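Local coordinates for protein uncharacterized oxidoreductase yvaA (Bacillus subtilis subsp. subtilis, PDB 3GDO) that catalyses the reversible NADPH-dependent reduction of scyllo-inosose to scyllo-inositol and cannot use NADH in place of NADPH, at residues B[75-78]-B[79-83]; B[322-325]-B[326-330]; B[331-334]-B[335-339]. All coordinates share one frame; numbering follows the deposited sequence.

Interaction 1 of 3, residues B[75-78]-B[79-83]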
loop_
_atom_site.group_PDB
_atom_site.type_symbol
_atom_site.label_atom_id
_atom_site.label_comp_id
_atom_site.label_asym_id
_atom_site.label_seq_id
_atom_site.Cartn_x
_atom_site.Cartn_y
_atom_site.Cartn_z
ATOM N N SER B 75 -8.432 26.714 -12.656
ATOM C CA SER B 75 -7.334 26.072 -13.414
ATOM C C SER B 75 -7.084 26.560 -14.860
ATOM O O SER B 75 -5.936 26.723 -15.253
ATOM C CB SER B 75 -7.469 24.539 -13.393
ATOM O OG SER B 75 -6.401 23.950 -12.665
ATOM N N GLY B 76 -8.131 26.788 -15.647
ATOM C CA GLY B 76 -7.932 27.250 -17.033
ATOM C C GLY B 76 -7.256 28.610 -17.174
ATOM O O GLY B 76 -6.109 28.728 -17.620
ATOM N N LEU B 77 -7.980 29.644 -16.760
ATOM C CA LEU B 77 -7.579 31.041 -16.929
ATOM C C LEU B 77 -6.388 31.509 -16.051
ATOM O O LEU B 77 -5.947 32.668 -16.137
ATOM C CB LEU B 77 -8.820 31.926 -16.676
ATOM C CG LEU B 77 -9.137 33.131 -17.586
ATOM C CD1 LEU B 77 -9.232 32.774 -19.083
ATOM C CD2 LEU B 77 -10.429 33.842 -17.126
ATOM N N HIS B 78 -5.847 30.626 -15.221
ATOM C CA HIS B 78 -4.942 31.090 -14.169
ATOM C C HIS B 78 -3.477 31.271 -14.630
ATOM O O HIS B 78 -2.691 31.980 -13.984
ATOM C CB HIS B 78 -5.000 30.121 -12.992
ATOM C CG HIS B 78 -4.056 28.985 -13.137
ATOM N ND1 HIS B 78 -4.054 28.169 -14.249
ATOM C CD2 HIS B 78 -3.047 28.556 -12.347
ATOM C CE1 HIS B 78 -3.087 27.275 -14.134
ATOM N NE2 HIS B 78 -2.461 27.490 -12.989
ATOM N N TYR B 79 -3.119 30.567 -15.708
ATOM C CA TYR B 79 -1.802 30.656 -16.317
ATOM C C TYR B 79 -1.639 32.057 -16.920
ATOM O O TYR B 79 -0.613 32.722 -16.741
ATOM C CB TYR B 79 -1.648 29.595 -17.407
ATOM C CG TYR B 79 -0.380 29.786 -18.221
ATOM C CD1 TYR B 79 0.789 29.116 -17.877
ATOM C CD2 TYR B 79 -0.342 30.668 -19.318
ATOM C CE1 TYR B 79 1.957 29.298 -18.603
ATOM C CE2 TYR B 79 0.827 30.856 -20.047
ATOM C CZ TYR B 79 1.971 30.170 -19.678
ATOM O OH TYR B 79 3.141 30.337 -20.376
ATOM N N GLU B 80 -2.677 32.472 -17.634
ATOM C CA GLU B 80 -2.827 33.807 -18.200
ATOM C C GLU B 80 -2.676 34.894 -17.130
ATOM O O GLU B 80 -1.893 35.829 -17.271
ATOM C CB GLU B 80 -4.241 33.883 -18.726
ATOM C CG GLU B 80 -4.434 34.253 -20.163
ATOM C CD GLU B 80 -5.907 34.136 -20.509
ATOM O OE1 GLU B 80 -6.409 32.984 -20.609
ATOM O OE2 GLU B 80 -6.573 35.191 -20.625
ATOM N N HIS B 81 -3.449 34.751 -16.058
ATOM C CA HIS B 81 -3.436 35.676 -14.937
ATOM C C HIS B 81 -2.056 35.783 -14.284
ATOM O O HIS B 81 -1.571 36.886 -14.035
ATOM C CB HIS B 81 -4.488 35.264 -13.913
ATOM C CG HIS B 81 -5.888 35.608 -14.317
ATOM N ND1 HIS B 81 -6.952 35.547 -13.442
ATOM C CD2 HIS B 81 -6.397 36.050 -15.496
ATOM C CE1 HIS B 81 -8.059 35.916 -14.068
ATOM N NE2 HIS B 81 -7.748 36.231 -15.315
ATOM N N THR B 82 -1.432 34.640 -14.024
ATOM C CA THR B 82 -0.109 34.606 -13.430
ATOM C C THR B 82 0.919 35.334 -14.320
ATOM O O THR B 82 1.705 36.141 -13.817
ATOM C CB THR B 82 0.330 33.170 -13.129
ATOM O OG1 THR B 82 -0.685 32.522 -12.335
ATOM C CG2 THR B 82 1.646 33.151 -12.345
ATOM N N MET B 83 0.900 35.046 -15.622
ATOM C CA MET B 83 1.817 35.681 -16.549
ATOM C C MET B 83 1.614 37.191 -16.520
ATOM O O MET B 83 2.588 37.939 -16.374
ATOM C CB MET B 83 1.664 35.143 -17.976
ATOM C CG MET B 83 2.847 35.594 -18.896
ATOM S SD MET B 83 4.499 35.249 -18.255
ATOM C CE MET B 83 4.960 34.041 -19.513
#

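Interaction 2 of 3, residues B[322-325]-B[326-330]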
loop_
_atom_site.group_PDB
_atom_site.type_symbol
_atom_site.label_atom_id
_atom_site.label_comp_id
_atom_site.label_asym_id
_atom_site.label_seq_id
_atom_site.Cartn_x
_atom_site.Cartn_y
_atom_site.Cartn_z
ATOM N N THR B 322 9.341 26.914 -3.829
ATOM C CA THR B 322 9.893 27.614 -4.988
ATOM C C THR B 322 9.204 27.142 -6.257
ATOM O O THR B 322 8.589 26.096 -6.264
ATOM C CB THR B 322 11.430 27.308 -5.170
ATOM O OG1 THR B 322 11.608 25.917 -5.456
ATOM C CG2 THR B 322 12.262 27.685 -3.896
ATOM N N ALA B 323 9.361 27.888 -7.347
ATOM C CA ALA B 323 8.753 27.552 -8.606
ATOM C C ALA B 323 9.259 26.211 -9.108
ATOM O O ALA B 323 8.459 25.411 -9.615
ATOM C CB ALA B 323 8.980 28.656 -9.657
ATOM N N GLU B 324 10.571 25.997 -8.981
ATOM C CA GLU B 324 11.240 24.730 -9.302
ATOM C C GLU B 324 10.615 23.517 -8.591
ATOM O O GLU B 324 10.402 22.484 -9.215
ATOM C CB GLU B 324 12.728 24.802 -8.898
ATOM C CG GLU B 324 13.624 23.750 -9.545
ATOM C CD GLU B 324 13.311 23.501 -11.046
ATOM O OE1 GLU B 324 13.215 24.474 -11.879
ATOM O OE2 GLU B 324 13.121 22.309 -11.392
ATOM N N GLU B 325 10.391 23.643 -7.285
ATOM C CA GLU B 325 9.762 22.569 -6.519
ATOM C C GLU B 325 8.323 22.322 -7.029
ATOM O O GLU B 325 7.948 21.178 -7.260
ATOM C CB GLU B 325 9.796 22.882 -5.027
ATOM C CG GLU B 325 11.213 22.871 -4.435
ATOM C CD GLU B 325 11.230 23.606 -3.112
ATOM O OE1 GLU B 325 10.175 24.192 -2.739
ATOM O OE2 GLU B 325 12.267 23.605 -2.434
ATOM N N GLY B 326 7.580 23.403 -7.295
ATOM C CA GLY B 326 6.264 23.317 -7.931
ATOM C C GLY B 326 6.319 22.573 -9.249
ATOM O O GLY B 326 5.529 21.653 -9.500
ATOM N N ILE B 327 7.260 22.954 -10.113
ATOM C CA ILE B 327 7.383 22.298 -11.417
ATOM C C ILE B 327 7.735 20.804 -11.212
ATOM O O ILE B 327 7.300 19.946 -11.988
ATOM C CB ILE B 327 8.491 22.979 -12.291
ATOM C CG1 ILE B 327 8.027 24.353 -12.813
ATOM C CG2 ILE B 327 8.905 22.104 -13.441
ATOM C CD1 ILE B 327 9.225 25.246 -13.317
ATOM N N ASN B 328 8.538 20.496 -10.196
ATOM C CA ASN B 328 8.939 19.096 -10.023
ATOM C C ASN B 328 7.757 18.148 -9.748
ATOM O O ASN B 328 7.757 16.994 -10.200
ATOM C CB ASN B 328 10.044 18.931 -8.972
ATOM C CG ASN B 328 11.417 19.242 -9.539
ATOM O OD1 ASN B 328 11.626 19.159 -10.738
ATOM N ND2 ASN B 328 12.336 19.653 -8.677
ATOM N N VAL B 329 6.762 18.673 -9.045
ATOM C CA VAL B 329 5.489 17.956 -8.756
ATOM C C VAL B 329 4.781 17.618 -10.040
ATOM O O VAL B 329 4.336 16.473 -10.247
ATOM C CB VAL B 329 4.562 18.801 -7.883
ATOM C CG1 VAL B 329 3.207 18.079 -7.625
ATOM C CG2 VAL B 329 5.251 19.086 -6.596
ATOM N N ILE B 330 4.695 18.614 -10.912
ATOM C CA ILE B 330 4.073 18.423 -12.218
ATOM C C ILE B 330 4.838 17.430 -13.047
ATOM O O ILE B 330 4.253 16.627 -13.728
ATOM C CB ILE B 330 3.911 19.768 -12.990
ATOM C CG1 ILE B 330 3.127 20.789 -12.142
ATOM C CG2 ILE B 330 3.215 19.541 -14.311
ATOM C CD1 ILE B 330 1.837 20.201 -11.426
#

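Interaction 3 of 3, residues B[331-334]-B[335-339]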
loop_
_atom_site.group_PDB
_atom_site.type_symbol
_atom_site.label_atom_id
_atom_site.label_comp_id
_atom_site.label_asym_id
_atom_site.label_seq_id
_atom_site.Cartn_x
_atom_site.Cartn_y
_atom_site.Cartn_z
ATOM N N ARG B 331 6.162 17.468 -12.959
ATOM C CA ARG B 331 7.012 16.496 -13.634
ATOM C C ARG B 331 6.689 15.060 -13.192
ATOM O O ARG B 331 6.650 14.135 -14.014
ATOM C CB ARG B 331 8.492 16.790 -13.341
ATOM C CG ARG B 331 9.061 17.954 -14.161
ATOM C CD ARG B 331 10.542 17.745 -14.466
ATOM N NE ARG B 331 11.326 18.726 -13.734
ATOM C CZ ARG B 331 11.622 19.938 -14.204
ATOM N NH1 ARG B 331 11.198 20.304 -15.418
ATOM N NH2 ARG B 331 12.332 20.791 -13.453
ATOM N N ILE B 332 6.461 14.874 -11.886
ATOM C CA ILE B 332 6.152 13.525 -11.397
ATOM C C ILE B 332 4.775 13.138 -11.876
ATOM O O ILE B 332 4.575 11.991 -12.268
ATOM C CB ILE B 332 6.175 13.429 -9.850
ATOM C CG1 ILE B 332 7.582 13.683 -9.337
ATOM C CG2 ILE B 332 5.633 12.010 -9.354
ATOM C CD1 ILE B 332 8.604 12.705 -9.876
ATOM N N ILE B 333 3.829 14.092 -11.848
ATOM C CA ILE B 333 2.453 13.826 -12.299
ATOM C C ILE B 333 2.413 13.399 -13.783
ATOM O O ILE B 333 1.767 12.409 -14.117
ATOM C CB ILE B 333 1.517 15.012 -12.005
ATOM C CG1 ILE B 333 1.257 15.099 -10.495
ATOM C CG2 ILE B 333 0.209 14.856 -12.683
ATOM C CD1 ILE B 333 0.508 16.331 -10.126
ATOM N N GLU B 334 3.160 14.095 -14.648
ATOM C CA GLU B 334 3.187 13.763 -16.089
ATOM C C GLU B 334 3.825 12.428 -16.366
ATOM O O GLU B 334 3.362 11.675 -17.232
ATOM C CB GLU B 334 3.895 14.873 -16.917
ATOM C CG GLU B 334 3.024 16.126 -17.134
ATOM C CD GLU B 334 3.640 17.163 -18.139
ATOM O OE1 GLU B 334 3.107 17.309 -19.264
ATOM O OE2 GLU B 334 4.645 17.828 -17.800
ATOM N N ALA B 335 4.869 12.109 -15.618
ATOM C CA ALA B 335 5.542 10.808 -15.761
ATOM C C ALA B 335 4.656 9.634 -15.288
ATOM O O ALA B 335 4.656 8.563 -15.886
ATOM C CB ALA B 335 6.891 10.796 -15.007
ATOM N N ALA B 336 3.920 9.856 -14.207
ATOM C CA ALA B 336 2.884 8.897 -13.755
ATOM C C ALA B 336 1.847 8.640 -14.838
ATOM O O ALA B 336 1.469 7.492 -15.068
ATOM C CB ALA B 336 2.175 9.421 -12.495
ATOM N N MET B 337 1.377 9.708 -15.485
ATOM C CA MET B 337 0.326 9.584 -16.515
ATOM C C MET B 337 0.869 8.811 -17.692
ATOM O O MET B 337 0.211 7.926 -18.254
ATOM C CB MET B 337 -0.200 10.964 -16.912
ATOM C CG MET B 337 -0.846 11.741 -15.718
ATOM S SD MET B 337 -1.408 13.466 -16.039
ATOM C CE MET B 337 -2.639 13.165 -17.277
ATOM N N GLU B 338 2.118 9.126 -18.020
ATOM C CA GLU B 338 2.837 8.481 -19.108
ATOM C C GLU B 338 3.152 7.005 -18.772
ATOM O O GLU B 338 2.959 6.097 -19.617
ATOM C CB GLU B 338 4.107 9.297 -19.422
ATOM C CG GLU B 338 4.878 8.871 -20.651
ATOM C CD GLU B 338 4.143 9.175 -21.951
ATOM O OE1 GLU B 338 3.165 9.971 -21.934
ATOM O OE2 GLU B 338 4.558 8.627 -22.999
ATOM N N SER B 339 3.560 6.750 -17.525
ATOM C CA SER B 339 3.761 5.370 -17.058
ATOM C C SER B 339 2.487 4.544 -17.233
ATOM O O SER B 339 2.505 3.439 -17.793
ATOM C CB SER B 339 4.231 5.351 -15.597
ATOM O OG SER B 339 4.230 4.002 -15.096
#

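Interaction 1 of 3, residues B[75-78]-B[79-83]
The carbonyl oxygen of His78 takes two bonds from Thr82, one turn on in the helix that starts here. Thr82 OG1 donates at 2.7 Å to His78 O, and Thr82 N donates to the same His78 O at 2.9 Å; the two donors arrive from opposite faces of the carbonyl plane. The hydroxyl can do this because OG1 stands beside its own backbone N, anti to the carbonyl carbon (chi1 -53°), and so leans back down the helix.

The CB of His78 points away from 79-83, though it still touches Tyr79 N. CG sits between the backbone N and the carbonyl carbon (chi1 87°), which sets the ring beside the backbone with Tyr79 N over one face; CG and ND1 come nearest that nitrogen, CE1 and CD2 lie farther off. ND1 makes a weak, bent bond to Ser75 O at 2.6 Å, NE2 is hydrogen-bonded to Met98 O, and the buried side chain packs on Val71 and Met94. A leucine here would probably leave Met98 O without its donor and lose the weak tie to Ser75 O.

Leu77 O accepts from His81 N at 3.3 Å and also lies over a face of the His81 imidazole, offset toward the rim. Further out, Leu77 CD1 meets Glu80 OE1 at 3.2 Å, and CD2 leans toward NE2 of the buried His81 ring. The chemistry is thus split: buried polar atoms of His78 and Thr82 are satisfied inside the Rossmann domain, while Leu77 and Glu80 meet on the exposed side.

Interaction 2 of 3, residues B[322-325]-B[326-330]
Ala323 O receives the shortest hydrogen bond across this first turn, from Ile327 N at 2.8 Å, and CG1 of Ile327 packs against the same oxygen at 3.4 Å. One residue earlier, Gly326 N donates to Thr322 O at 3.1 Å. Thr322 is the N-cap, and with Glu325 it forms a capping box: Glu325 N donates to Thr322 OG1 at 3.2 Å, and Thr322 N returns a bond to Glu325 OE1 at 3.0 Å, meeting the carboxylate from above its plane. OE1 is also salt-bridged to Arg126.

Farther along, Glu324 bends at chi2 (41°), which turns its carboxylate toward Asn328, one turn on. Glu324 OE2 and Asn328 OD1 lie 3.5 Å apart, with the carboxylate and amide planes turned 71° against each other. These two acceptors share a partner, Arg331, which is salt-bridged to Glu324 OE2 and donates through NE to Asn328 OD1. The positive guanidinium probably offsets the repulsion between the two oxygens, while the box supplies acceptors for N-H groups at the helix start, where no preceding turn can do so.

Interaction 3 of 3, residues B[331-334]-B[335-339]
Met337 sets its CG beside its own backbone N, anti to the carbonyl carbon (chi1 -61°), and then bends at chi3 (62°); in Ile333 the CG2 branch lies anti to the backbone N (chi1 -72° for CG1). The two side chains consequently run side by side, pointing the same way, one turn apart. Ile333 CG2 touches Met337 SD at 4.0 Å, an apolar contact of branch against thioether. Nearer the backbone, Met337 CG rests on Ile333 O at 3.1 Å. That oxygen also accepts the helical bond from Met337 N, so the methionine meets the same carbonyl through both its amide and its side chain. Tyr176 of helix 174-190 touches both residues.

Round the rest of the turn, Ile332 and Ala336 meet the sheet, whereas Arg331 and Glu334 bond to helix 102-115. Ala335 CB lies 3.5 Å from Arg331 O, which also accepts from Ala335 N, and Ala336 CB comes within 3.4 Å of Ile333 O. With only a methyl, Ala336 sits close to the sheet, touching Val196, Ala198 and Leu215, and Ile332 reaches the same strands as well as helix 174-190. Glu334 is extended beyond CG, and its OE2 accepts from Ala102 N, at the start of helix 102-115 in the nucleotide-binding domain; its backbone O meanwhile receives Glu338 N at 2.9 Å. The guanidinium of Arg331 is shared: NH1 is salt-bridged to Glu106 of that helix, NH2 to Glu324, and NE bonds Asn328.

A regular i to i+4 ladder therefore carries an apolar flank and a polar flank. This is an amphipathic alpha-helix of the C-terminal alpha/beta domain of the Gfo/Idh/MocA family, packed on its mixed sheet and bound by its charged side to the Rossmann domain.

In the fold
Interaction 1 belongs to the Rossmann domain, where the loop after strand 68-71 turns into helix 78-87; interactions 2 and 3 are successive lengths of helix 323-342 in the C-terminal domain. Those two touch through the salt bridge between Glu324 and Arg331, whereas interaction 1 stands apart, its nearest atoms about 9 Å from interaction 2. His78, Thr82, Ile327, Val329, Ile332 and Ala336 are buried, Leu77, Glu80 and Met337 exposed. Both helix starts gain a side-chain bond, a threonine hydroxyl to a carbonyl in 75-83 and a capping box in 322-330. Interaction 3, in mid-helix, relies on backbone bonds and apolar packing, with Arg331 and Glu334 as polar links to helix 102-115, which all three touch.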